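Long-range contacts in trans-4-hydroxy-L-proline dehydratase (Clostridioides difficile 70-100-2010, PDB 6VXC), which catalyses the glycyl-radical dehydration of trans-4-hydroxy-L-proline to (S)-1-pyrroline-5-carboxylate in the anaerobic degradation of hydroxyproline: residues Asn472-Glu478 / Phe671-Ala677; Ile493-Thr497 / Lys515-Met520; Asn627-Asp633 / Lys708-Lys712; Gln757-Phe761 / Val781-Tyr786. All coordinates share one frame; numbering follows the deposited sequence.

Contact 1: residues Asn472-Glu478 / Phe671-Ala677; sequences NIPKILE and FGEIMGA
Asn472 and Phe671 come within 6.1 Å, CA to CA, as nearly do Lys475 and Met675; the N-capped start of helix 473-481 meets the C-terminal end of helix 667-673 and the loop that follows it. Both helices belong to the PFL region, away from the active site. Asn472 is the N-cap: its OD1 accepts from Lys475 N, which stands above the carbonyl plane, not on a lone pair. The CB of Asn472 makes a CH-pi contact over the centre of the Phe671 ring, 3.6 Å from the centroid, while its amide is stacked with the ring, the planes 13° apart. Asn472 ND2 reaches Phe671 O at 3.2 Å and has a stronger partner in Gly167 O. Lys475 runs across the end of Ile674, and a bend at its last torsion (chi4 77°) turns NZ onto Ile674 O at 2.7 Å, in the carbonyl plane. This buried ammonium also forms salt bridges with Glu478 and Asp486. Met675 runs beside the first helical turn, SD 3.5 Å from Lys475 N and CE 3.5 Å from Pro474 CB. Glu478 OE2 takes Gly676 N on its syn lone pair at 2.7 Å, and a water joins the same oxygen to Ala677 O.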
loop_
_atom_site.group_PDB
_atom_site.type_symbol
_atom_site.label_atom_id
_atom_site.label_comp_id
_atom_site.label_asym_id
_atom_site.label_seq_id
_atom_site.Cartn_x
_atom_site.Cartn_y
_atom_site.Cartn_z
ATOM N N ASN A 472 -16.741 5.155 0.994
ATOM C CA ASN A 472 -17.127 5.918 2.182
ATOM C C ASN A 472 -18.438 5.333 2.718
ATOM O O ASN A 472 -19.530 5.832 2.462
ATOM C CB ASN A 472 -17.254 7.404 1.817
ATOM C CG ASN A 472 -17.362 8.328 3.038
ATOM O OD1 ASN A 472 -17.668 7.886 4.155
ATOM N ND2 ASN A 472 -17.147 9.632 2.814
ATOM N N ILE A 473 -18.332 4.220 3.459
ATOM C CA ILE A 473 -19.542 3.534 3.921
ATOM C C ILE A 473 -20.384 4.430 4.817
ATOM O O ILE A 473 -21.612 4.444 4.664
ATOM C CB ILE A 473 -19.181 2.193 4.569
ATOM C CG1 ILE A 473 -18.381 1.353 3.580
ATOM C CG2 ILE A 473 -20.430 1.457 4.987
ATOM C CD1 ILE A 473 -17.834 0.104 4.187
ATOM N N PRO A 474 -19.819 5.174 5.769
ATOM C CA PRO A 474 -20.653 6.071 6.588
ATOM C C PRO A 474 -21.420 7.102 5.766
ATOM O O PRO A 474 -22.573 7.406 6.084
ATOM C CB PRO A 474 -19.627 6.733 7.526
ATOM C CG PRO A 474 -18.484 5.729 7.613
ATOM C CD PRO A 474 -18.414 5.144 6.220
ATOM N N LYS A 475 -20.811 7.664 4.725
ATOM C CA LYS A 475 -21.545 8.634 3.919
ATOM C C LYS A 475 -22.646 7.969 3.092
ATOM O O LYS A 475 -23.621 8.628 2.738
ATOM C CB LYS A 475 -20.598 9.412 3.021
ATOM C CG LYS A 475 -21.224 10.675 2.407
ATOM C CD LYS A 475 -20.155 11.577 1.804
ATOM C CE LYS A 475 -20.738 12.831 1.145
ATOM N NZ LYS A 475 -21.131 13.854 2.154
ATOM N N ILE A 476 -22.534 6.674 2.812
ATOM C CA ILE A 476 -23.655 5.978 2.195
ATOM C C ILE A 476 -24.850 5.955 3.143
ATOM O O ILE A 476 -25.998 6.113 2.710
ATOM C CB ILE A 476 -23.228 4.571 1.748
ATOM C CG1 ILE A 476 -22.211 4.700 0.597
ATOM C CG2 ILE A 476 -24.449 3.715 1.355
ATOM C CD1 ILE A 476 -21.627 3.376 0.131
ATOM N N LEU A 477 -24.611 5.782 4.451
ATOM C CA LEU A 477 -25.717 5.930 5.395
ATOM C C LEU A 477 -26.237 7.364 5.387
ATOM O O LEU A 477 -27.450 7.591 5.420
ATOM C CB LEU A 477 -25.300 5.514 6.814
ATOM C CG LEU A 477 -26.381 5.667 7.908
ATOM C CD1 LEU A 477 -27.603 4.790 7.639
ATOM C CD2 LEU A 477 -25.829 5.352 9.286
ATOM N N GLU A 478 -25.333 8.343 5.305
ATOM C CA GLU A 478 -25.779 9.730 5.258
ATOM C C GLU A 478 -26.714 9.965 4.079
ATOM O O GLU A 478 -27.800 10.531 4.248
ATOM C CB GLU A 478 -24.574 10.672 5.189
ATOM C CG GLU A 478 -24.924 12.165 5.220
ATOM C CD GLU A 478 -23.685 13.058 5.300
ATOM O OE1 GLU A 478 -22.912 13.112 4.326
ATOM O OE2 GLU A 478 -23.478 13.700 6.351
ATOM N N PHE A 671 -12.715 11.253 4.236
ATOM C CA PHE A 671 -14.101 10.785 4.209
ATOM C C PHE A 671 -14.932 11.400 5.331
ATOM O O PHE A 671 -16.133 11.619 5.158
ATOM C CB PHE A 671 -14.148 9.260 4.307
ATOM C CG PHE A 671 -13.913 8.559 3.003
ATOM C CD1 PHE A 671 -13.819 9.279 1.819
ATOM C CD2 PHE A 671 -13.802 7.165 2.952
ATOM C CE1 PHE A 671 -13.620 8.634 0.608
ATOM C CE2 PHE A 671 -13.611 6.503 1.740
ATOM C CZ PHE A 671 -13.510 7.244 0.564
ATOM N N GLY A 672 -14.321 11.657 6.496
ATOM C CA GLY A 672 -15.029 12.353 7.554
ATOM C C GLY A 672 -15.132 13.848 7.333
ATOM O O GLY A 672 -16.111 14.469 7.754
ATOM N N GLU A 673 -14.121 14.448 6.702
ATOM C CA GLU A 673 -14.131 15.889 6.460
ATOM C C GLU A 673 -15.294 16.323 5.563
ATOM O O GLU A 673 -15.795 17.440 5.705
ATOM C CB GLU A 673 -12.794 16.332 5.861
ATOM C CG GLU A 673 -11.641 16.384 6.869
ATOM C CD GLU A 673 -10.282 16.745 6.238
ATOM O OE1 GLU A 673 -9.413 17.287 6.966
ATOM O OE2 GLU A 673 -10.100 16.506 5.020
ATOM N N ILE A 674 -15.706 15.497 4.611
ATOM C CA ILE A 674 -16.786 15.914 3.719
ATOM C C ILE A 674 -18.103 15.239 4.089
ATOM O O ILE A 674 -18.972 15.034 3.231
ATOM C CB ILE A 674 -16.430 15.660 2.240
ATOM C CG1 ILE A 674 -15.784 14.287 2.077
ATOM C CG2 ILE A 674 -15.539 16.767 1.727
ATOM C CD1 ILE A 674 -16.787 13.165 2.107
ATOM N N MET A 675 -18.257 14.879 5.355
ATOM C CA MET A 675 -19.486 14.285 5.866
ATOM C C MET A 675 -20.026 15.108 7.025
ATOM O O MET A 675 -19.261 15.669 7.814
ATOM C CB MET A 675 -19.244 12.840 6.303
ATOM C CG MET A 675 -20.481 12.048 6.647
ATOM S SD MET A 675 -20.033 10.314 6.867
ATOM C CE MET A 675 -21.361 9.779 7.882
ATOM N N GLY A 676 -21.350 15.175 7.136
ATOM C CA GLY A 676 -21.965 15.848 8.258
ATOM C C GLY A 676 -21.890 15.005 9.514
ATOM O O GLY A 676 -21.246 13.956 9.566
ATOM N N ALA A 677 -22.582 15.477 10.544
ATOM C CA ALA A 677 -22.679 14.713 11.775
ATOM C C ALA A 677 -23.364 13.387 11.494
ATOM O O ALA A 677 -24.181 13.269 10.581
ATOM C CB ALA A 677 -23.451 15.496 12.833
HETATM O O HOH W 1 -25.127 14.410 8.293
#

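Contact 2: residues Ile493-Thr497 / Lys515-Met520; sequences IGIET and KQLHYM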
loop_
_atom_site.group_PDB
_atom_site.type_symbol
_atom_site.label_atom_id
_atom_site.label_comp_id
_atom_site.label_asym_id
_atom_site.label_seq_id
_atom_site.Cartn_x
_atom_site.Cartn_y
_atom_site.Cartn_z
ATOM N N ILE A 493 -26.773 12.855 -4.991
ATOM C CA ILE A 493 -25.661 11.964 -5.304
ATOM C C ILE A 493 -26.121 10.515 -5.404
ATOM O O ILE A 493 -25.672 9.783 -6.283
ATOM C CB ILE A 493 -24.533 12.130 -4.254
ATOM C CG1 ILE A 493 -23.962 13.558 -4.302
ATOM C CG2 ILE A 493 -23.450 11.046 -4.392
ATOM C CD1 ILE A 493 -23.378 13.927 -5.649
ATOM N N GLY A 494 -27.039 10.105 -4.541
ATOM C CA GLY A 494 -27.575 8.762 -4.530
ATOM C C GLY A 494 -28.943 8.663 -5.180
ATOM O O GLY A 494 -29.327 9.494 -6.009
ATOM N N ILE A 495 -29.680 7.619 -4.808
ATOM C CA ILE A 495 -31.011 7.350 -5.348
ATOM C C ILE A 495 -32.062 7.649 -4.278
ATOM O O ILE A 495 -31.748 7.821 -3.105
ATOM C CB ILE A 495 -31.149 5.903 -5.857
ATOM C CG1 ILE A 495 -30.697 4.906 -4.786
ATOM C CG2 ILE A 495 -30.325 5.715 -7.121
ATOM C CD1 ILE A 495 -31.024 3.458 -5.089
ATOM N N GLU A 496 -33.330 7.697 -4.698
ATOM C CA GLU A 496 -34.446 7.983 -3.784
ATOM C C GLU A 496 -34.919 6.693 -3.132
ATOM O O GLU A 496 -35.747 5.975 -3.676
ATOM C CB GLU A 496 -35.596 8.663 -4.516
ATOM C CG GLU A 496 -35.335 10.109 -4.887
ATOM C CD GLU A 496 -36.511 10.761 -5.625
ATOM O OE1 GLU A 496 -37.648 10.235 -5.552
ATOM O OE2 GLU A 496 -36.283 11.806 -6.278
ATOM N N THR A 497 -34.409 6.399 -1.940
ATOM C CA THR A 497 -34.849 5.205 -1.227
ATOM C C THR A 497 -35.985 5.478 -0.243
ATOM O O THR A 497 -36.478 4.542 0.391
ATOM C CB THR A 497 -33.661 4.537 -0.510
ATOM O OG1 THR A 497 -32.859 5.524 0.144
ATOM C CG2 THR A 497 -32.804 3.776 -1.514
ATOM N N LYS A 515 -29.787 -0.590 -0.511
ATOM C CA LYS A 515 -30.046 -0.101 -1.864
ATOM C C LYS A 515 -29.113 1.046 -2.229
ATOM O O LYS A 515 -28.612 1.100 -3.356
ATOM C CB LYS A 515 -31.497 0.347 -2.022
ATOM C CG LYS A 515 -32.525 -0.765 -2.003
ATOM C CD LYS A 515 -33.891 -0.156 -2.306
ATOM C CE LYS A 515 -35.033 -1.066 -1.933
ATOM N NZ LYS A 515 -36.314 -0.347 -2.186
ATOM N N GLN A 516 -28.856 1.971 -1.297
ATOM C CA GLN A 516 -27.881 3.012 -1.594
ATOM C C GLN A 516 -26.508 2.406 -1.849
ATOM O O GLN A 516 -25.813 2.808 -2.783
ATOM C CB GLN A 516 -27.819 4.031 -0.463
ATOM C CG GLN A 516 -29.101 4.816 -0.268
ATOM C CD GLN A 516 -29.246 5.945 -1.261
ATOM O OE1 GLN A 516 -28.363 6.191 -2.088
ATOM N NE2 GLN A 516 -30.357 6.657 -1.169
ATOM N N LEU A 517 -26.125 1.407 -1.049
ATOM C CA LEU A 517 -24.850 0.721 -1.234
ATOM C C LEU A 517 -24.755 0.080 -2.616
ATOM O O LEU A 517 -23.737 0.211 -3.302
ATOM C CB LEU A 517 -24.681 -0.335 -0.145
ATOM C CG LEU A 517 -23.420 -1.188 -0.104
ATOM C CD1 LEU A 517 -22.211 -0.291 -0.050
ATOM C CD2 LEU A 517 -23.478 -2.094 1.123
ATOM N N HIS A 518 -25.793 -0.661 -3.007
ATOM C CA HIS A 518 -25.818 -1.315 -4.312
ATOM C C HIS A 518 -25.607 -0.300 -5.423
ATOM O O HIS A 518 -24.809 -0.518 -6.334
ATOM C CB HIS A 518 -27.148 -2.056 -4.498
ATOM C CG HIS A 518 -27.333 -2.659 -5.862
ATOM N ND1 HIS A 518 -26.597 -3.736 -6.313
ATOM C CD2 HIS A 518 -28.187 -2.345 -6.865
ATOM C CE1 HIS A 518 -26.990 -4.058 -7.533
ATOM N NE2 HIS A 518 -27.954 -3.231 -7.891
ATOM N N TYR A 519 -26.301 0.834 -5.346
ATOM C CA TYR A 519 -26.160 1.859 -6.374
ATOM C C TYR A 519 -24.738 2.405 -6.416
ATOM O O TYR A 519 -24.140 2.542 -7.488
ATOM C CB TYR A 519 -27.152 2.982 -6.107
ATOM C CG TYR A 519 -27.064 4.148 -7.068
ATOM C CD1 TYR A 519 -27.451 4.010 -8.397
ATOM C CD2 TYR A 519 -26.635 5.391 -6.636
ATOM C CE1 TYR A 519 -27.396 5.076 -9.270
ATOM C CE2 TYR A 519 -26.572 6.468 -7.495
ATOM C CZ TYR A 519 -26.953 6.305 -8.815
ATOM O OH TYR A 519 -26.898 7.367 -9.683
ATOM N N MET A 520 -24.176 2.720 -5.246
ATOM C CA MET A 520 -22.849 3.327 -5.226
ATOM C C MET A 520 -21.783 2.337 -5.698
ATOM O O MET A 520 -20.831 2.721 -6.392
ATOM C CB MET A 520 -22.554 3.855 -3.814
ATOM C CG MET A 520 -21.430 4.891 -3.727
ATOM S SD MET A 520 -21.627 6.304 -4.848
ATOM C CE MET A 520 -23.263 6.829 -4.381
HETATM O O HOH W 2 -36.344 1.983 0.256
#
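The Tyr519 ring carries Ile495 CG2 over the centre of one face, in a CH-pi contact 3.5 Å from the centroid, and meets Ile493 O at its edge, where the carbonyl oxygen lies in the ring plane 3.6 Å from CE2. The second flat group, the carboxamide of Gln516, lies against the backbone of the same loop. Gln516 OE1 accepts a weak bond from Ile495 N at 3.3 Å, and Gln516 NE2 donates to Ile495 O at 2.7 Å, the acceptor tilted 26° out of the amide plane. Gln516 NE2 also donates to Thr497 OG1 at 3.0 Å. A bend at chi2 of Gln516 (-80°) swings the amide from the flank of helix 506-538 onto the loop. In this pyruvate formate lyase-like part of the chain, the loop after strand 491-492 thereby folds back on the helix that follows it. At one end Thr497 CG2 rests on Lys515 CB at 3.7 Å; at the other Ile493 CG2 faces Met520 CE. Behind the contact, Gln516 packs on Ile476 and Thr480 of helix 473-481, and Met520 on Ala163 of helix 158-166. The buried carboxamide is held mainly by the two bonds of NE2, with a weaker one at OE1, and backbone polar groups in a loop without regular structure find partners on a helix.

Contact 3: residues Asn627-Asp633 / Lys708-Lys712; sequences NDDDYAD and KSCAK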
loop_
_atom_site.group_PDB
_atom_site.type_symbol
_atom_site.label_atom_id
_atom_site.label_comp_id
_atom_site.label_asym_id
_atom_site.label_seq_id
_atom_site.Cartn_x
_atom_site.Cartn_y
_atom_site.Cartn_z
ATOM N N ASN A 627 -16.816 -3.628 22.258
ATOM C CA ASN A 627 -16.964 -3.947 23.669
ATOM C C ASN A 627 -17.394 -5.387 23.876
ATOM O O ASN A 627 -17.823 -5.752 24.973
ATOM C CB ASN A 627 -17.955 -2.984 24.321
ATOM C CG ASN A 627 -17.459 -1.570 24.292
ATOM O OD1 ASN A 627 -16.622 -1.189 25.107
ATOM N ND2 ASN A 627 -17.940 -0.790 23.345
ATOM N N ASP A 628 -17.247 -6.222 22.852
ATOM C CA ASP A 628 -17.775 -7.578 22.887
ATOM C C ASP A 628 -19.265 -7.561 23.226
ATOM O O ASP A 628 -19.777 -8.441 23.915
ATOM C CB ASP A 628 -17.001 -8.463 23.870
ATOM C CG ASP A 628 -17.297 -9.931 23.670
ATOM O OD1 ASP A 628 -17.734 -10.314 22.554
ATOM O OD2 ASP A 628 -17.140 -10.686 24.640
ATOM N N ASP A 629 -19.962 -6.531 22.740
ATOM C CA ASP A 629 -21.393 -6.342 22.967
ATOM C C ASP A 629 -22.144 -6.729 21.691
ATOM O O ASP A 629 -22.089 -6.003 20.695
ATOM C CB ASP A 629 -21.675 -4.894 23.362
ATOM C CG ASP A 629 -23.133 -4.637 23.700
ATOM O OD1 ASP A 629 -24.006 -5.461 23.363
ATOM O OD2 ASP A 629 -23.395 -3.580 24.308
ATOM N N ASP A 630 -22.864 -7.859 21.738
ATOM C CA ASP A 630 -23.509 -8.404 20.543
ATOM C C ASP A 630 -24.612 -7.502 19.991
ATOM O O ASP A 630 -24.917 -7.589 18.802
ATOM C CB ASP A 630 -24.058 -9.805 20.840
ATOM C CG ASP A 630 -22.976 -10.877 20.793
ATOM O OD1 ASP A 630 -21.977 -10.706 20.051
ATOM O OD2 ASP A 630 -23.103 -11.863 21.538
ATOM N N TYR A 631 -25.195 -6.621 20.801
ATOM C CA TYR A 631 -26.175 -5.686 20.250
ATOM C C TYR A 631 -25.539 -4.829 19.163
ATOM O O TYR A 631 -26.109 -4.642 18.081
ATOM C CB TYR A 631 -26.755 -4.796 21.346
ATOM C CG TYR A 631 -27.977 -4.037 20.898
ATOM C CD1 TYR A 631 -27.864 -2.862 20.175
ATOM C CD2 TYR A 631 -29.252 -4.507 21.196
ATOM C CE1 TYR A 631 -28.977 -2.171 19.760
ATOM C CE2 TYR A 631 -30.382 -3.815 20.788
ATOM C CZ TYR A 631 -30.231 -2.646 20.062
ATOM O OH TYR A 631 -31.322 -1.935 19.643
ATOM N N ALA A 632 -24.336 -4.313 19.428
ATOM C CA ALA A 632 -23.627 -3.547 18.411
ATOM C C ALA A 632 -22.908 -4.464 17.419
ATOM O O ALA A 632 -22.911 -4.207 16.210
ATOM C CB ALA A 632 -22.622 -2.605 19.076
ATOM N N ASP A 633 -22.309 -5.551 17.907
ATOM C CA ASP A 633 -21.458 -6.359 17.044
ATOM C C ASP A 633 -22.252 -7.126 15.995
ATOM O O ASP A 633 -21.733 -7.387 14.905
ATOM C CB ASP A 633 -20.625 -7.332 17.877
ATOM C CG ASP A 633 -19.598 -6.624 18.754
ATOM O OD1 ASP A 633 -19.428 -5.394 18.612
ATOM O OD2 ASP A 633 -18.941 -7.320 19.555
ATOM N N LYS A 708 -12.124 -9.380 20.631
ATOM C CA LYS A 708 -13.288 -10.255 20.530
ATOM C C LYS A 708 -14.343 -9.675 19.580
ATOM O O LYS A 708 -14.909 -10.404 18.766
ATOM C CB LYS A 708 -13.864 -10.495 21.927
ATOM C CG LYS A 708 -13.055 -11.473 22.777
ATOM C CD LYS A 708 -13.890 -11.959 23.946
ATOM C CE LYS A 708 -13.037 -12.528 25.049
ATOM N NZ LYS A 708 -13.888 -12.918 26.210
ATOM N N SER A 709 -14.587 -8.358 19.634
ATOM C CA SER A 709 -15.490 -7.739 18.665
ATOM C C SER A 709 -14.962 -7.893 17.232
ATOM O O SER A 709 -15.695 -8.301 16.326
ATOM C CB SER A 709 -15.677 -6.253 19.002
ATOM O OG SER A 709 -16.525 -6.021 20.107
ATOM N N CYS A 710 -13.682 -7.579 17.017
ATOM C CA CYS A 710 -13.111 -7.646 15.673
ATOM C C CYS A 710 -13.112 -9.066 15.115
ATOM O O CYS A 710 -13.193 -9.251 13.897
ATOM C CB CYS A 710 -11.678 -7.092 15.683
ATOM S SG CYS A 710 -11.586 -5.329 15.992
ATOM N N ALA A 711 -12.992 -10.071 15.977
ATOM C CA ALA A 711 -12.979 -11.448 15.499
ATOM C C ALA A 711 -14.340 -11.914 14.990
ATOM O O ALA A 711 -14.405 -12.928 14.285
ATOM C CB ALA A 711 -12.491 -12.380 16.605
ATOM N N LYS A 712 -15.418 -11.187 15.302
ATOM C CA LYS A 712 -16.752 -11.542 14.829
ATOM C C LYS A 712 -16.952 -11.190 13.359
ATOM O O LYS A 712 -17.920 -11.651 12.750
ATOM C CB LYS A 712 -17.812 -10.857 15.700
ATOM C CG LYS A 712 -17.777 -11.306 17.162
ATOM C CD LYS A 712 -18.709 -10.464 18.034
ATOM C CE LYS A 712 -18.502 -10.765 19.521
ATOM N NZ LYS A 712 -19.407 -9.909 20.349
#
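Lys712 leaves its backbone with CG anti to the carbonyl carbon (chi1 -63°) and then runs fully extended, which delivers NZ among Asp628, Asp630 and Asp633. Asp628 turns its carboxylate inward by placing CG anti to the backbone N (chi1 -166°), and the three aspartates cross the lysine at about a right angle. Lys712 NZ forms salt bridges to Asp628 OD1 at 2.8 Å, Asp630 OD1 at 2.7 Å and Asp633 OD2 at 2.7 Å. The approaches differ: Asp633 offers its anti lone pair, Asp628 is met on the anti side somewhat out of plane, and Asp630 from above its carboxylate plane. Ser709 ties the network to the backbone, its OG donating to Asp633 OD2 at 2.8 Å and accepting from Asp628 N, also at 2.8 Å. Asp633 OD2 is thus gripped by both an ammonium and a hydroxyl. With three carboxylates round one ammonium, the lysine is probably held firmly in its charged form; Lys708 NZ adds a more distant positive charge, 4.2 Å from Asp628 OD2. Asp629 N-caps helix 630-647 by accepting from Tyr631 N. The network joins the first turn of this helix and the loop before it to Ser709 of helix 703-711 and to Lys712. Tyr631 and Ala632 pack on helix 575-591, while Asn627 bonds to the loop residues Gly698 and Thr700.

Contact 4: residues Gln757-Phe761 / Val781-Tyr786; sequences QFNVF and VRVAGY
Asn759 and Arg782 pair as two peptide groups would: Asn759 OD1 accepts from Arg782 N at 2.9 Å and Asn759 ND2 donates to Arg782 O at 2.9 Å, both nearly straight. The carboxamide thus docks strand 755-759, a strand of the beta/alpha barrel of glycyl radical enzymes, onto the hairpin of the glycyl radical domain that carries Gly785. This glycine is the site of the radical in the active enzyme; the radical is absent here. Beside this pair the Gln757 amide meets the edge of the Arg782 guanidinium, the two planes almost perpendicular at 88°. A bend at chi2 (66°) folds the arginine back along its own loop, where Tyr786 N lies over one guanidinium face and Ser787 OG bonds to NH2. In the next shell, Val783 N bonds to Tyr786 O at 3.0 Å and closes the turn round Gly785. Gly785 lies about 4 Å from the side chain of Cys454, probably the residue that carries the transient thiyl radical. Farther out, strand 724-726 lies alongside strand 755-759 in the sheet, and Ile801 of helix 795-803 packs on Asn759, Phe761 and Val781. There Phe761 CD2 approaches Val781 CG1 at 4.4 Å.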
loop_
_atom_site.group_PDB
_atom_site.type_symbol
_atom_site.label_atom_id
_atom_site.label_comp_id
_atom_site.label_asym_id
_atom_site.label_seq_id
_atom_site.Cartn_x
_atom_site.Cartn_y
_atom_site.Cartn_z
ATOM N N GLN A 757 -1.586 -3.961 14.922
ATOM C CA GLN A 757 -0.379 -3.154 15.043
ATOM C C GLN A 757 -0.591 -2.143 16.171
ATOM O O GLN A 757 -1.722 -1.752 16.451
ATOM C CB GLN A 757 -0.055 -2.440 13.737
ATOM C CG GLN A 757 -1.117 -1.444 13.320
ATOM C CD GLN A 757 -0.954 -0.983 11.877
ATOM O OE1 GLN A 757 -0.398 -1.703 11.041
ATOM N NE2 GLN A 757 -1.389 0.240 11.591
ATOM N N PHE A 758 0.501 -1.700 16.800
ATOM C CA PHE A 758 0.429 -0.975 18.067
ATOM C C PHE A 758 1.084 0.404 18.001
ATOM O O PHE A 758 2.160 0.575 17.419
ATOM C CB PHE A 758 1.094 -1.779 19.198
ATOM C CG PHE A 758 0.523 -3.158 19.382
ATOM C CD1 PHE A 758 -0.820 -3.329 19.723
ATOM C CD2 PHE A 758 1.325 -4.286 19.215
ATOM C CE1 PHE A 758 -1.350 -4.605 19.897
ATOM C CE2 PHE A 758 0.805 -5.571 19.382
ATOM C CZ PHE A 758 -0.539 -5.730 19.730
ATOM N N ASN A 759 0.420 1.379 18.609
ATOM C CA ASN A 759 1.051 2.603 19.078
ATOM C C ASN A 759 1.370 2.462 20.566
ATOM O O ASN A 759 0.576 1.905 21.326
ATOM C CB ASN A 759 0.156 3.827 18.859
ATOM C CG ASN A 759 0.443 4.538 17.548
ATOM O OD1 ASN A 759 1.595 4.820 17.217
ATOM N ND2 ASN A 759 -0.606 4.854 16.808
ATOM N N VAL A 760 2.540 2.954 20.969
ATOM C CA VAL A 760 2.901 3.054 22.381
ATOM C C VAL A 760 3.581 4.398 22.589
ATOM O O VAL A 760 4.805 4.509 22.464
ATOM C CB VAL A 760 3.830 1.902 22.801
ATOM C CG1 VAL A 760 4.156 1.970 24.327
ATOM C CG2 VAL A 760 3.247 0.571 22.413
ATOM N N PHE A 761 2.812 5.431 22.904
ATOM C CA PHE A 761 3.396 6.757 23.025
ATOM C C PHE A 761 2.873 7.445 24.271
ATOM O O PHE A 761 1.832 7.089 24.821
ATOM C CB PHE A 761 3.136 7.624 21.778
ATOM C CG PHE A 761 1.668 7.809 21.417
ATOM C CD1 PHE A 761 0.845 8.639 22.165
ATOM C CD2 PHE A 761 1.145 7.204 20.281
ATOM C CE1 PHE A 761 -0.495 8.830 21.814
ATOM C CE2 PHE A 761 -0.194 7.385 19.914
ATOM C CZ PHE A 761 -1.013 8.199 20.682
ATOM N N VAL A 781 5.123 7.874 14.619
ATOM C CA VAL A 781 3.964 7.166 15.165
ATOM C C VAL A 781 3.371 6.258 14.093
ATOM O O VAL A 781 3.687 6.363 12.907
ATOM C CB VAL A 781 2.867 8.109 15.723
ATOM C CG1 VAL A 781 3.389 8.921 16.883
ATOM C CG2 VAL A 781 2.315 8.997 14.646
ATOM N N ARG A 782 2.493 5.361 14.538
ATOM C CA ARG A 782 1.754 4.479 13.646
ATOM C C ARG A 782 0.483 5.178 13.179
ATOM O O ARG A 782 -0.295 5.661 13.995
ATOM C CB ARG A 782 1.400 3.163 14.343
ATOM C CG ARG A 782 0.971 2.054 13.384
ATOM C CD ARG A 782 2.140 1.621 12.490
ATOM N NE ARG A 782 1.756 0.577 11.555
ATOM C CZ ARG A 782 2.592 -0.059 10.737
ATOM N NH1 ARG A 782 2.135 -1.007 9.926
ATOM N NH2 ARG A 782 3.887 0.235 10.739
ATOM N N VAL A 783 0.284 5.224 11.866
ATOM C CA VAL A 783 -0.894 5.857 11.279
ATOM C C VAL A 783 -1.910 4.764 10.982
ATOM O O VAL A 783 -2.749 4.467 11.823
ATOM C CB VAL A 783 -0.512 6.687 10.041
ATOM C CG1 VAL A 783 -1.730 7.362 9.458
ATOM C CG2 VAL A 783 0.492 7.742 10.443
ATOM N N ALA A 784 -1.824 4.125 9.814
ATOM C CA ALA A 784 -2.727 3.006 9.527
ATOM C C ALA A 784 -2.072 2.117 8.472
ATOM O O ALA A 784 -2.152 2.408 7.279
ATOM C CB ALA A 784 -4.096 3.489 9.075
ATOM N N GLY A 785 -1.440 1.039 8.920
ATOM C CA GLY A 785 -0.709 0.185 8.008
ATOM C C GLY A 785 0.676 0.663 7.652
ATOM O O GLY A 785 1.320 0.050 6.785
ATOM N N TYR A 786 1.153 1.732 8.290
ATOM C CA TYR A 786 2.489 2.283 8.083
ATOM C C TYR A 786 2.806 3.268 9.196
ATOM O O TYR A 786 1.914 3.784 9.863
ATOM C CB TYR A 786 2.624 2.991 6.743
ATOM C CG TYR A 786 1.871 4.296 6.661
ATOM C CD1 TYR A 786 0.486 4.311 6.575
ATOM C CD2 TYR A 786 2.541 5.515 6.694
ATOM C CE1 TYR A 786 -0.207 5.500 6.486
ATOM C CE2 TYR A 786 1.857 6.715 6.613
ATOM C CZ TYR A 786 0.479 6.694 6.512
ATOM O OH TYR A 786 -0.220 7.871 6.430
#

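Overall arrangement
Contacts 1 and 2 are neighbours, their centres 14 Å apart. They share a seam in which Ile476 of helix 473-481 packs against Gln516, Leu517 and Met520 of helix 506-538. In sequence, contact 2 falls wholly between the two segments of contact 1. Contact 3 lies 23 Å from contact 1, centre to centre, and the two cross along the chain, since 627-633 falls between 472-478 and 671-677, and 708-712 follows both. It links the PFL family region to the glycine radical region. Contact 4 comes last, about 23 Å from contact 3 and 35 Å from contact 2, centre to centre. The first three lie farther from the chain's centre than contact 4, which joins a core strand to the loop carrying the radical glycine.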